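Local coordinates for protein with a SET domain within carboxy region (Cryptosporidium parvum, PDB 4LDG) that probably acts as a histone H4 lysine methyltransferase of the SET8 type, this C-terminal piece carrying the SET domain, at residues A[17-22]-A[140-145]; A[103-108]-A[129-134]; A[169-174]-A[239-244]; A[180-185]-A[192-197]. All coordinates share one frame; numbering follows the deposited sequence. Where two conformers were deposited one is given.

Contact 1: A[17-22]-A[140-145]; sequences YELSQK and TLIKKD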
loop_
_atom_site.group_PDB
_atom_site.type_symbol
_atom_site.label_atom_id
_atom_site.label_comp_id
_atom_site.label_asym_id
_atom_site.label_seq_id
_atom_site.Cartn_x
_atom_site.Cartn_y
_atom_site.Cartn_z
ATOM N N TYR A 17 -14.207 11.000 -3.370
ATOM C CA TYR A 17 -14.662 10.859 -4.748
ATOM C C TYR A 17 -13.526 11.020 -5.760
ATOM O O TYR A 17 -13.514 10.347 -6.785
ATOM C CB TYR A 17 -15.762 11.873 -5.055
ATOM C CG TYR A 17 -16.181 11.868 -6.507
ATOM C CD1 TYR A 17 -15.619 12.766 -7.416
ATOM C CD2 TYR A 17 -17.122 10.951 -6.982
ATOM C CE1 TYR A 17 -15.998 12.765 -8.755
ATOM C CE2 TYR A 17 -17.507 10.939 -8.317
ATOM C CZ TYR A 17 -16.948 11.850 -9.206
ATOM O OH TYR A 17 -17.332 11.855 -10.540
ATOM N N GLU A 18 -12.601 11.934 -5.482
ATOM C CA GLU A 18 -11.480 12.207 -6.379
ATOM C C GLU A 18 -10.482 11.020 -6.334
ATOM O O GLU A 18 -9.948 10.603 -7.360
ATOM C CB GLU A 18 -10.798 13.532 -5.990
ATOM C CG GLU A 18 -10.252 14.352 -7.167
ATOM C CD GLU A 18 -9.060 15.255 -6.808
ATOM O OE1 GLU A 18 -8.865 15.572 -5.609
ATOM O OE2 GLU A 18 -8.306 15.651 -7.734
ATOM N N LEU A 19 -10.255 10.472 -5.138
ATOM C CA LEU A 19 -9.456 9.279 -4.983
ATOM C C LEU A 19 -10.105 8.072 -5.661
ATOM O O LEU A 19 -9.427 7.310 -6.336
ATOM C CB LEU A 19 -9.229 8.995 -3.507
ATOM C CG LEU A 19 -8.371 7.777 -3.209
ATOM C CD1 LEU A 19 -6.965 7.949 -3.786
ATOM C CD2 LEU A 19 -8.317 7.540 -1.704
ATOM N N SER A 20 -11.416 7.905 -5.506
ATOM C CA SER A 20 -12.120 6.808 -6.169
ATOM C C SER A 20 -11.961 6.849 -7.682
ATOM O O SER A 20 -11.892 5.804 -8.325
ATOM C CB SER A 20 -13.601 6.808 -5.806
ATOM O OG SER A 20 -14.371 6.235 -6.848
ATOM N N GLN A 21 -11.903 8.050 -8.253
ATOM C CA GLN A 21 -11.734 8.198 -9.698
ATOM C C GLN A 21 -10.315 7.877 -10.132
ATOM O O GLN A 21 -10.128 7.267 -11.170
ATOM C CB GLN A 21 -12.093 9.605 -10.155
ATOM C CG GLN A 21 -13.520 10.007 -9.837
ATOM C CD GLN A 21 -14.551 9.220 -10.617
ATOM O OE1 GLN A 21 -14.535 9.215 -11.849
ATOM N NE2 GLN A 21 -15.476 8.567 -9.901
ATOM N N LYS A 22 -9.322 8.301 -9.347
ATOM C CA LYS A 22 -7.912 8.009 -9.657
ATOM C C LYS A 22 -7.731 6.495 -9.692
ATOM O O LYS A 22 -7.105 5.956 -10.592
ATOM C CB LYS A 22 -6.947 8.615 -8.619
ATOM C CG LYS A 22 -5.517 8.740 -9.131
ATOM C CD LYS A 22 -4.448 8.425 -8.080
ATOM N N THR A 140 -6.339 -1.527 -6.376
ATOM C CA THR A 140 -7.440 -1.469 -5.418
ATOM C C THR A 140 -8.545 -0.503 -5.857
ATOM O O THR A 140 -8.343 0.320 -6.748
ATOM C CB THR A 140 -6.964 -0.979 -4.047
ATOM O OG1 THR A 140 -6.553 0.379 -4.154
ATOM C CG2 THR A 140 -5.829 -1.829 -3.520
ATOM N N LEU A 141 -9.707 -0.616 -5.208
ATOM C CA LEU A 141 -10.818 0.330 -5.370
ATOM C C LEU A 141 -11.476 0.647 -4.035
ATOM O O LEU A 141 -11.432 -0.170 -3.099
ATOM C CB LEU A 141 -11.869 -0.259 -6.302
ATOM C CG LEU A 141 -11.322 -0.616 -7.670
ATOM C CD1 LEU A 141 -12.343 -1.442 -8.409
ATOM C CD2 LEU A 141 -10.985 0.646 -8.446
ATOM N N ILE A 142 -12.089 1.823 -3.956
ATOM C CA ILE A 142 -12.898 2.220 -2.805
ATOM C C ILE A 142 -14.392 1.999 -3.085
ATOM O O ILE A 142 -14.884 2.342 -4.149
ATOM C CB ILE A 142 -12.743 3.716 -2.505
ATOM C CG1 ILE A 142 -11.309 4.056 -2.151
ATOM C CG2 ILE A 142 -13.659 4.140 -1.354
ATOM C CD1 ILE A 142 -11.101 5.557 -2.065
ATOM N N LYS A 143 -15.102 1.436 -2.116
ATOM C CA LYS A 143 -16.558 1.321 -2.168
ATOM C C LYS A 143 -17.149 2.031 -0.964
ATOM O O LYS A 143 -16.616 1.913 0.144
ATOM C CB LYS A 143 -16.989 -0.131 -2.094
ATOM C CG LYS A 143 -16.627 -0.953 -3.303
ATOM C CD LYS A 143 -16.964 -2.421 -3.069
ATOM C CE LYS A 143 -18.450 -2.727 -3.224
ATOM N NZ LYS A 143 -18.735 -4.169 -2.974
ATOM N N LYS A 144 -18.227 2.779 -1.192
ATOM C CA LYS A 144 -19.064 3.316 -0.118
ATOM C C LYS A 144 -20.297 2.429 -0.038
ATOM O O LYS A 144 -20.513 1.579 -0.898
ATOM C CB LYS A 144 -19.454 4.779 -0.375
ATOM N N ASP A 145 -21.099 2.616 1.001
ATOM C CA ASP A 145 -22.161 1.668 1.329
ATOM C C ASP A 145 -22.932 2.196 2.538
ATOM O O ASP A 145 -22.359 2.895 3.378
ATOM C CB ASP A 145 -21.531 0.288 1.643
ATOM C CG ASP A 145 -22.563 -0.810 1.874
ATOM O OD1 ASP A 145 -23.700 -0.686 1.374
ATOM O OD2 ASP A 145 -22.226 -1.807 2.555
#

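Contact 2: A[103-108]-A[129-134]; sequences ATIDMN and KYCILN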
loop_
_atom_site.group_PDB
_atom_site.type_symbol
_atom_site.label_atom_id
_atom_site.label_comp_id
_atom_site.label_asym_id
_atom_site.label_seq_id
_atom_site.Cartn_x
_atom_site.Cartn_y
_atom_site.Cartn_z
ATOM N N ALA A 103 11.864 -8.512 -15.085
ATOM C CA ALA A 103 11.044 -9.694 -15.290
ATOM C C ALA A 103 9.904 -9.761 -14.276
ATOM O O ALA A 103 8.823 -10.232 -14.595
ATOM C CB ALA A 103 11.876 -10.948 -15.185
ATOM N N THR A 104 10.140 -9.312 -13.057
ATOM C CA THR A 104 9.135 -9.464 -12.013
ATOM C C THR A 104 8.045 -8.417 -12.158
ATOM O O THR A 104 6.877 -8.717 -11.965
ATOM C CB THR A 104 9.789 -9.390 -10.634
ATOM O OG1 THR A 104 10.746 -10.462 -10.525
ATOM C CG2 THR A 104 8.752 -9.492 -9.517
ATOM N N ILE A 105 8.430 -7.201 -12.543
ATOM C CA ILE A 105 7.512 -6.075 -12.653
ATOM C C ILE A 105 7.411 -5.601 -14.092
ATOM O O ILE A 105 8.446 -5.411 -14.752
ATOM C CB ILE A 105 8.016 -4.908 -11.795
ATOM C CG1 ILE A 105 7.861 -5.294 -10.325
ATOM C CG2 ILE A 105 7.234 -3.627 -12.118
ATOM C CD1 ILE A 105 8.817 -4.606 -9.420
ATOM N N ASP A 106 6.182 -5.446 -14.586
ATOM C CA ASP A 106 5.947 -4.910 -15.931
ATOM C C ASP A 106 5.960 -3.416 -15.784
ATOM O O ASP A 106 5.057 -2.858 -15.164
ATOM C CB ASP A 106 4.587 -5.356 -16.450
ATOM C CG ASP A 106 4.297 -4.855 -17.871
ATOM O OD1 ASP A 106 3.980 -5.719 -18.737
ATOM O OD2 ASP A 106 4.382 -3.611 -18.108
ATOM N N MET A 107 6.975 -2.786 -16.367
ATOM C CA MET A 107 7.183 -1.347 -16.256
ATOM C C MET A 107 6.229 -0.518 -17.120
ATOM O O MET A 107 6.107 0.690 -16.925
ATOM C CB MET A 107 8.639 -1.009 -16.595
ATOM C CG MET A 107 9.515 -0.653 -15.386
ATOM S SD MET A 107 9.973 -2.011 -14.290
ATOM C CE MET A 107 11.629 -2.352 -14.836
ATOM N N ASN A 108 5.538 -1.156 -18.058
ATOM C CA ASN A 108 4.600 -0.447 -18.914
ATOM C C ASN A 108 3.289 -0.241 -18.152
ATOM O O ASN A 108 2.731 0.858 -18.148
ATOM C CB ASN A 108 4.392 -1.166 -20.260
ATOM C CG ASN A 108 5.706 -1.407 -20.998
ATOM O OD1 ASN A 108 6.493 -0.478 -21.211
ATOM N ND2 ASN A 108 5.968 -2.661 -21.358
ATOM N N LYS A 129 11.312 -2.461 -2.112
ATOM C CA LYS A 129 12.027 -1.208 -2.274
ATOM C C LYS A 129 11.742 -0.600 -3.641
ATOM O O LYS A 129 11.431 0.589 -3.750
ATOM C CB LYS A 129 13.526 -1.439 -2.085
ATOM C CG LYS A 129 14.362 -0.177 -2.187
ATOM C CD LYS A 129 15.759 -0.344 -1.597
ATOM C CE LYS A 129 16.587 0.867 -1.963
ATOM N NZ LYS A 129 17.868 1.021 -1.193
ATOM N N TYR A 130 11.809 -1.415 -4.686
ATOM C CA TYR A 130 11.509 -0.905 -6.014
ATOM C C TYR A 130 10.071 -0.394 -6.120
ATOM O O TYR A 130 9.836 0.647 -6.710
ATOM C CB TYR A 130 11.784 -1.966 -7.085
ATOM C CG TYR A 130 11.682 -1.442 -8.506
ATOM C CD1 TYR A 130 12.806 -0.917 -9.168
ATOM C CD2 TYR A 130 10.482 -1.474 -9.184
ATOM C CE1 TYR A 130 12.729 -0.458 -10.460
ATOM C CE2 TYR A 130 10.378 -0.996 -10.479
ATOM C CZ TYR A 130 11.505 -0.482 -11.110
ATOM O OH TYR A 130 11.390 -0.008 -12.397
ATOM N N CYS A 131 9.100 -1.143 -5.604
ATOM C CA CYS A 131 7.678 -0.698 -5.671
ATOM C C CYS A 131 7.442 0.587 -4.859
ATOM O O CYS A 131 6.734 1.500 -5.287
ATOM C CB CYS A 131 6.746 -1.776 -5.167
ATOM S SG CYS A 131 6.777 -3.324 -6.085
ATOM N N ILE A 132 8.066 0.671 -3.695
ATOM C CA ILE A 132 7.902 1.855 -2.868
ATOM C C ILE A 132 8.361 3.102 -3.617
ATOM O O ILE A 132 7.655 4.103 -3.659
ATOM C CB ILE A 132 8.664 1.741 -1.540
ATOM C CG1 ILE A 132 7.959 0.737 -0.649
ATOM C CG2 ILE A 132 8.669 3.097 -0.828
ATOM C CD1 ILE A 132 8.728 0.366 0.592
ATOM N N LEU A 133 9.550 3.030 -4.216
ATOM C CA LEU A 133 10.183 4.220 -4.796
ATOM C C LEU A 133 9.684 4.568 -6.192
ATOM O O LEU A 133 9.740 5.724 -6.573
ATOM C CB LEU A 133 11.701 4.058 -4.798
ATOM C CG LEU A 133 12.346 4.134 -3.412
ATOM C CD1 LEU A 133 13.772 3.676 -3.450
ATOM C CD2 LEU A 133 12.269 5.543 -2.849
ATOM N N ASN A 134 9.193 3.593 -6.949
ATOM C CA ASN A 134 8.643 3.867 -8.286
ATOM C C ASN A 134 7.118 3.848 -8.316
ATOM O O ASN A 134 6.533 3.811 -9.375
ATOM C CB ASN A 134 9.207 2.852 -9.295
ATOM C CG ASN A 134 10.697 2.979 -9.434
ATOM O OD1 ASN A 134 11.190 3.999 -9.903
ATOM N ND2 ASN A 134 11.432 1.969 -8.989
#

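Contact 3: A[169-174]-A[239-244]; sequences GNLITQ and NTPRLF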
loop_
_atom_site.group_PDB
_atom_site.type_symbol
_atom_site.label_atom_id
_atom_site.label_comp_id
_atom_site.label_asym_id
_atom_site.label_seq_id
_atom_site.Cartn_x
_atom_site.Cartn_y
_atom_site.Cartn_z
ATOM N N GLY A 169 1.521 9.208 4.656
ATOM C CA GLY A 169 1.010 10.265 5.538
ATOM C C GLY A 169 2.172 11.154 5.861
ATOM O O GLY A 169 3.188 11.014 5.223
ATOM N N ASN A 170 2.029 12.046 6.846
ATOM C CA ASN A 170 3.160 12.799 7.390
ATOM C C ASN A 170 3.826 12.002 8.494
ATOM O O ASN A 170 3.185 11.608 9.478
ATOM C CB ASN A 170 2.715 14.149 7.977
ATOM C CG ASN A 170 1.977 15.011 6.974
ATOM O OD1 ASN A 170 2.358 15.089 5.803
ATOM N ND2 ASN A 170 0.910 15.674 7.429
ATOM N N LEU A 171 5.125 11.807 8.354
ATOM C CA LEU A 171 5.883 11.016 9.283
ATOM C C LEU A 171 6.240 11.910 10.436
ATOM O O LEU A 171 6.742 13.002 10.227
ATOM C CB LEU A 171 7.151 10.481 8.625
ATOM C CG LEU A 171 8.055 9.684 9.572
ATOM C CD1 LEU A 171 7.418 8.351 9.948
ATOM C CD2 LEU A 171 9.444 9.475 8.971
ATOM N N ILE A 172 5.991 11.459 11.659
ATOM C CA ILE A 172 6.288 12.278 12.814
ATOM C C ILE A 172 7.290 11.544 13.652
ATOM O O ILE A 172 7.082 10.390 14.002
ATOM C CB ILE A 172 5.022 12.614 13.614
ATOM C CG1 ILE A 172 4.178 13.618 12.815
ATOM C CG2 ILE A 172 5.377 13.179 14.989
ATOM C CD1 ILE A 172 2.712 13.570 13.174
ATOM N N THR A 173 8.377 12.230 13.970
ATOM C CA THR A 173 9.505 11.613 14.651
ATOM C C THR A 173 9.555 12.001 16.131
ATOM O O THR A 173 10.151 11.280 16.919
ATOM C CB THR A 173 10.835 11.932 13.909
ATOM O OG1 THR A 173 10.988 13.341 13.734
ATOM C CG2 THR A 173 10.831 11.307 12.510
ATOM N N GLN A 174 8.936 13.132 16.494
ATOM C CA GLN A 174 8.805 13.560 17.895
ATOM C C GLN A 174 7.407 13.164 18.401
ATOM O O GLN A 174 6.395 13.707 17.947
ATOM C CB GLN A 174 9.027 15.081 18.017
ATOM C CG GLN A 174 10.502 15.522 17.995
ATOM N N ASN A 239 17.136 6.844 5.251
ATOM C CA ASN A 239 17.045 7.230 6.665
ATOM C C ASN A 239 15.638 7.359 7.246
ATOM O O ASN A 239 15.467 7.743 8.399
ATOM C CB ASN A 239 17.842 8.508 6.911
ATOM C CG ASN A 239 19.295 8.216 7.190
ATOM O OD1 ASN A 239 20.037 7.816 6.297
ATOM N ND2 ASN A 239 19.700 8.371 8.444
ATOM N N THR A 240 14.656 6.991 6.436
ATOM C CA THR A 240 13.236 7.252 6.667
ATOM C C THR A 240 12.466 5.923 6.585
ATOM O O THR A 240 12.576 5.181 5.590
ATOM C CB THR A 240 12.743 8.186 5.562
ATOM O OG1 THR A 240 13.333 9.467 5.767
ATOM C CG2 THR A 240 11.223 8.332 5.545
ATOM N N PRO A 241 11.719 5.583 7.637
ATOM C CA PRO A 241 10.944 4.358 7.541
ATOM C C PRO A 241 9.824 4.565 6.563
ATOM O O PRO A 241 9.214 5.620 6.575
ATOM C CB PRO A 241 10.373 4.194 8.943
ATOM C CG PRO A 241 10.258 5.589 9.461
ATOM C CD PRO A 241 11.448 6.315 8.888
ATOM N N ARG A 242 9.588 3.566 5.716
ATOM C CA ARG A 242 8.461 3.518 4.798
ATOM C C ARG A 242 7.635 2.304 5.159
ATOM O O ARG A 242 8.125 1.139 5.070
ATOM C CB ARG A 242 8.941 3.383 3.353
ATOM C CG ARG A 242 10.034 4.385 2.984
ATOM C CD ARG A 242 9.519 5.813 2.986
ATOM N NE ARG A 242 8.559 5.971 1.897
ATOM C CZ ARG A 242 8.850 6.400 0.674
ATOM N NH1 ARG A 242 10.101 6.745 0.337
ATOM N NH2 ARG A 242 7.893 6.468 -0.233
ATOM N N LEU A 243 6.376 2.567 5.529
ATOM C CA LEU A 243 5.492 1.533 6.049
ATOM C C LEU A 243 4.537 1.122 4.937
ATOM O O LEU A 243 3.922 1.989 4.274
ATOM C CB LEU A 243 4.721 2.087 7.259
ATOM C CG LEU A 243 3.636 1.255 7.977
ATOM C CD1 LEU A 243 4.247 0.057 8.700
ATOM C CD2 LEU A 243 2.881 2.136 8.960
ATOM N N PHE A 244 4.399 -0.195 4.747
ATOM C CA PHE A 244 3.587 -0.723 3.663
ATOM C C PHE A 244 2.924 -2.034 4.008
ATOM O O PHE A 244 3.346 -2.766 4.948
ATOM C CB PHE A 244 4.400 -0.879 2.341
ATOM C CG PHE A 244 5.554 -1.870 2.411
ATOM C CD1 PHE A 244 5.444 -3.139 1.878
ATOM C CD2 PHE A 244 6.748 -1.520 3.002
ATOM C CE1 PHE A 244 6.504 -4.040 1.950
ATOM C CE2 PHE A 244 7.807 -2.409 3.085
ATOM C CZ PHE A 244 7.691 -3.667 2.558
#

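Contact 4: A[180-185]-A[192-197]; sequences ELEEKY and CYMYYF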
loop_
_atom_site.group_PDB
_atom_site.type_symbol
_atom_site.label_atom_id
_atom_site.label_comp_id
_atom_site.label_asym_id
_atom_site.label_seq_id
_atom_site.Cartn_x
_atom_site.Cartn_y
_atom_site.Cartn_z
ATOM N N GLU A 180 -0.080 15.492 20.825
ATOM C CA GLU A 180 -0.782 16.780 20.754
ATOM C C GLU A 180 -1.717 16.810 19.545
ATOM O O GLU A 180 -2.865 17.271 19.649
ATOM C CB GLU A 180 0.178 17.976 20.700
ATOM C CG GLU A 180 0.856 18.304 22.029
ATOM C CD GLU A 180 1.935 19.384 21.905
ATOM O OE1 GLU A 180 3.146 19.064 22.050
ATOM O OE2 GLU A 180 1.574 20.559 21.652
ATOM N N LEU A 181 -1.240 16.314 18.411
ATOM C CA LEU A 181 -2.096 16.182 17.218
ATOM C C LEU A 181 -3.310 15.322 17.486
ATOM O O LEU A 181 -4.409 15.620 17.045
ATOM C CB LEU A 181 -1.328 15.590 16.028
ATOM C CG LEU A 181 -0.666 16.585 15.066
ATOM C CD1 LEU A 181 0.237 15.842 14.101
ATOM C CD2 LEU A 181 -1.700 17.403 14.302
ATOM N N GLU A 182 -3.095 14.242 18.212
ATOM C CA GLU A 182 -4.163 13.342 18.554
ATOM C C GLU A 182 -5.199 14.095 19.358
ATOM O O GLU A 182 -6.366 14.016 19.052
ATOM C CB GLU A 182 -3.631 12.140 19.346
ATOM C CG GLU A 182 -4.281 10.840 18.957
ATOM C CD GLU A 182 -3.678 9.644 19.663
ATOM O OE1 GLU A 182 -2.446 9.596 19.830
ATOM O OE2 GLU A 182 -4.453 8.741 20.044
ATOM N N GLU A 183 -4.764 14.852 20.362
ATOM C CA GLU A 183 -5.691 15.647 21.159
ATOM C C GLU A 183 -6.467 16.683 20.342
ATOM O O GLU A 183 -7.652 16.886 20.590
ATOM C CB GLU A 183 -4.981 16.306 22.346
ATOM C CG GLU A 183 -4.684 15.323 23.478
ATOM C CD GLU A 183 -3.718 15.849 24.536
ATOM O OE1 GLU A 183 -2.567 15.349 24.573
ATOM O OE2 GLU A 183 -4.106 16.740 25.331
ATOM N N LYS A 184 -5.821 17.317 19.371
ATOM C CA LYS A 184 -6.482 18.316 18.537
ATOM C C LYS A 184 -7.572 17.689 17.661
ATOM O O LYS A 184 -8.679 18.212 17.568
ATOM C CB LYS A 184 -5.453 19.094 17.679
ATOM C CG LYS A 184 -6.043 19.946 16.551
ATOM C CD LYS A 184 -5.015 20.901 15.930
ATOM C CE LYS A 184 -4.055 20.195 14.975
ATOM N NZ LYS A 184 -4.442 20.288 13.537
ATOM N N TYR A 185 -7.269 16.568 17.027
ATOM C CA TYR A 185 -8.286 15.872 16.246
ATOM C C TYR A 185 -9.477 15.472 17.128
ATOM O O TYR A 185 -10.612 15.687 16.747
ATOM C CB TYR A 185 -7.728 14.649 15.518
ATOM C CG TYR A 185 -6.632 14.955 14.496
ATOM C CD1 TYR A 185 -6.761 15.996 13.584
ATOM C CD2 TYR A 185 -5.489 14.178 14.433
ATOM C CE1 TYR A 185 -5.764 16.281 12.675
ATOM C CE2 TYR A 185 -4.509 14.434 13.503
ATOM C CZ TYR A 185 -4.647 15.489 12.630
ATOM O OH TYR A 185 -3.647 15.744 11.720
ATOM N N CYS A 192 -9.251 10.386 12.957
ATOM C CA CYS A 192 -7.835 10.440 13.141
ATOM C C CYS A 192 -7.253 9.147 12.599
ATOM O O CYS A 192 -7.541 8.058 13.105
ATOM C CB CYS A 192 -7.579 10.646 14.620
ATOM S SG CYS A 192 -5.951 10.231 15.184
ATOM N N TYR A 193 -6.475 9.267 11.532
ATOM C CA TYR A 193 -5.889 8.119 10.870
ATOM C C TYR A 193 -4.401 8.168 11.162
ATOM O O TYR A 193 -3.610 8.584 10.324
ATOM C CB TYR A 193 -6.120 8.189 9.354
ATOM C CG TYR A 193 -7.563 8.067 8.869
ATOM C CD1 TYR A 193 -8.044 6.872 8.361
ATOM C CD2 TYR A 193 -8.424 9.159 8.870
ATOM C CE1 TYR A 193 -9.340 6.754 7.883
ATOM C CE2 TYR A 193 -9.733 9.047 8.406
ATOM C CZ TYR A 193 -10.179 7.840 7.907
ATOM O OH TYR A 193 -11.467 7.718 7.438
ATOM N N MET A 194 -4.022 7.770 12.365
ATOM C CA MET A 194 -2.636 7.826 12.777
ATOM C C MET A 194 -2.170 6.428 13.063
ATOM O O MET A 194 -2.916 5.600 13.607
ATOM C CB MET A 194 -2.451 8.708 14.011
ATOM C CG MET A 194 -2.855 10.151 13.798
ATOM S SD MET A 194 -2.576 11.261 15.204
ATOM C CE MET A 194 -0.805 11.320 15.326
ATOM N N TYR A 195 -0.923 6.165 12.698
ATOM C CA TYR A 195 -0.352 4.853 12.878
ATOM C C TYR A 195 0.984 4.971 13.615
ATOM O O TYR A 195 2.016 5.349 13.023
ATOM C CB TYR A 195 -0.187 4.173 11.524
ATOM C CG TYR A 195 0.087 2.719 11.643
ATOM C CD1 TYR A 195 -0.895 1.801 11.366
ATOM C CD2 TYR A 195 1.305 2.252 12.090
ATOM C CE1 TYR A 195 -0.655 0.450 11.507
ATOM C CE2 TYR A 195 1.551 0.906 12.228
ATOM C CZ TYR A 195 0.568 0.007 11.954
ATOM O OH TYR A 195 0.782 -1.350 12.082
ATOM N N TYR A 196 0.946 4.634 14.899
ATOM C CA TYR A 196 2.154 4.495 15.741
ATOM C C TYR A 196 2.781 3.126 15.513
ATOM O O TYR A 196 2.068 2.126 15.539
ATOM C CB TYR A 196 1.832 4.619 17.246
ATOM C CG TYR A 196 1.340 6.002 17.687
ATOM C CD1 TYR A 196 2.238 7.044 17.950
ATOM C CD2 TYR A 196 -0.011 6.276 17.821
ATOM C CE1 TYR A 196 1.800 8.306 18.330
ATOM C CE2 TYR A 196 -0.450 7.538 18.225
ATOM C CZ TYR A 196 0.464 8.550 18.477
ATOM O OH TYR A 196 0.034 9.809 18.877
ATOM N N PHE A 197 4.107 3.111 15.344
ATOM C CA PHE A 197 4.919 1.902 15.197
ATOM C C PHE A 197 6.364 2.139 15.645
ATOM O O PHE A 197 6.823 3.286 15.808
ATOM C CB PHE A 197 4.936 1.381 13.738
ATOM C CG PHE A 197 5.548 2.337 12.739
ATOM C CD1 PHE A 197 6.825 2.120 12.229
ATOM C CD2 PHE A 197 4.839 3.438 12.288
ATOM C CE1 PHE A 197 7.376 2.982 11.302
ATOM C CE2 PHE A 197 5.388 4.327 11.385
ATOM C CZ PHE A 197 6.662 4.091 10.881
#

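Contact 1: A[17-22]-A[140-145]
Ser20 on helix 15-36 and Ile142 on strand 140-143 bring their backbones together, with Ser20 CA and Ile142 CA 5.7 Å apart. No hydrogen bond joins the segments; the N-terminal helix packs on a two-stranded antiparallel hairpin of this SET-domain protein, strand 140-143 with strand 151-154. Backbone bonds from Leu141 to Ile153 and from Lys143 to Cys151 tie the strand to its hairpin partner, which leaves side chains to meet the helix. Ile142 carries most of the contact. Its CA-CB bond points to the helix, and CD1 lies at the end of an extended CG1 branch (chi2 171°) that reaches the helix surface. Leu19 meets the end of this branch, coming in at a slant to its last bond. Its CG stands anti to the backbone N (chi1 -179°), and the two side chains cross at about a right angle, with CD2 as the leucine methyl that touches. Ser20 contributes its backbone and CB more than its hydroxyl: Ile142 CD1 is 4.2 Å from Ser20 N, while Ser20 CB lies 4.6 Å from Ile142 CB. Leu23, one turn further along the helix, also packs on Ile142, and Leu220 adds a loop side chain to the same isoleucine. The tightest point is methyl against methyl: Leu19 CD2 lies 3.4 Å from Ile142 CD1, and Leu19 CG lies 3.7 Å from Ile142 CD1.

Contact 2: A[103-108]-A[129-134]
This is a buried apolar contact with an aromatic centre, in which Ile105, just after helix 98-104, packs on Tyr130 and Cys131 of helix 121-134. No hydrogen bond crosses between the segments, and the nearest backbones are well separated, Ile105 CA lying 8.8 Å from Cys131 CA. Ile105 therefore spans the gap with its CG1 branch: CD1 comes within 3.6 Å of Tyr130 CD2, approaching the ring obliquely, and within 4.1 Å of Cys131 SG. The tyrosine CG is anti to the backbone N (chi1 -172°), which carries the ring out to meet the isoleucine. Met107 also reaches the ring in a Met-aromatic contact, SD lying 4.9 Å from the Tyr130 ring centroid; since its side chain was modelled in two conformers, that approach is less certain. One ring face is covered by Asn134, four residues on, whose ND2 sits 3.0 Å above the plane, over the centre, while donating to Tyr130 O. The phenol oxygen finds its hydrogen bond with Ser87 OG. On the strand side, Asp106 OD2 accepts from Asn108 N in an Asx turn. Beyond the contact, Ile132 of the same helix packs on strands 163-166, 230-237 and 240-247, placing helix 121-134 between the 103-108 segment and that three-stranded sheet.

Contact 3: A[169-174]-A[239-244]
Leu171 meets Pro241 and Thr240 where two small antiparallel sheets of the SET domain face each other: strand 170-172 belongs with 202-207 and 194-199, strand 240-247 with 163-166 and 230-237. The strands are not paired. Leu171 CA and Pro241 CA, the nearest across the segments, are 8.5 Å apart, and no hydrogen bond crosses. The packed part is a single leucine against a proline ring. With CG anti to the backbone N (chi1 177°), Leu171 extends both methyls toward Pro241; CD2 comes to 3.7 Å from Pro241 CD. Pro241 is buried, being also in contact with Val234 and Met236 of its own sheet and with Tyr204 of the other, while Leu171 packs on Ile206. The inner side thus consists of apolar groups from both sheets. The outer side is looser: Thr240 offers only a methyl, CG2 lying 4.0 Å from Leu171 CD2, and both residues are partly exposed at the margin of the contact. The buried area, 100 Å² summed over both segments, agrees with so narrow an interface. At its centre Pro241 CG lies equally far from the two leucine methyls, 4.0 Å from Leu171 CD1 and 4.0 Å from Leu171 CD2.

Contact 4: A[180-185]-A[192-197]
Tyr185 and Cys192 bring the backbones closest, near the turn that joins helix 180-185 to strand 194-197; the short axes run nearly antiparallel at 154° and approach to 11.2 Å, a gap bridged by side chains. Tyr185 meets two sulfurs. Cys192 SG comes to 4.0 Å from Tyr185 CD2 on an oblique approach, whereas Met194 SD sits in line with the ring plane, at the edge, 4.1 Å from Tyr185 CE2: a Cys sulfur-aromatic and a Met-aromatic contact on one ring. The phenol end of Tyr185 is held by Asp207 OD2, which helps fix the direction of the ring. Met194 bends at its last torsion (chi3 67°), carrying CE alongside the helix to 4.4 Å from Leu181 CB. The setting, within the SET domain, is a helix packed on the sheet of strands 170-172, 202-207 and 194-199; Leu181 and Met194 both also touch strand 202-207 at Asp207. Toward the surface the contact becomes polar. Tyr196 OH donates to Glu182 OE1 at 2.7 Å, meeting the oxygen nearly along its C-O bond direction. That oxygen lies close to the ring plane at its edge, 3.3 Å from Tyr196 CE2, while the carboxylate and ring planes are turned 45° apart. Glu182 reaches the hydroxyl with a chain extended beyond CG, and on the way CG passes 4.1 Å from Met194 SD and 4.2 Å from Cys192 SG. Lys179 makes a cation-pi contact with the Tyr196 ring.

How the contacts relate
Contacts 2, 3 and 4 form a continuous packed series, while contact 1 stands apart, its nearest atoms about 12 Å from contacts 2 and 3 and about 10 Å from contact 4. Contact 2 joins contact 3 through Ile132 CG2, 3.5 Å from Arg242 NH2, and through Ile132 on Phe244. Contact 3 in turn meets contact 4, their centres about 14 Å apart: Ile172 CD1 lies 3.5 Å from Leu181 CD1, and Leu243 CD2 lies 3.5 Å from Tyr195 CD2. Strand 170-172 is followed by helix 175-187, and both segments of contact 4 lie between 169-174 and 239-244 in sequence. Contacts 2 and 4 lie on opposite sides of the chain's centre.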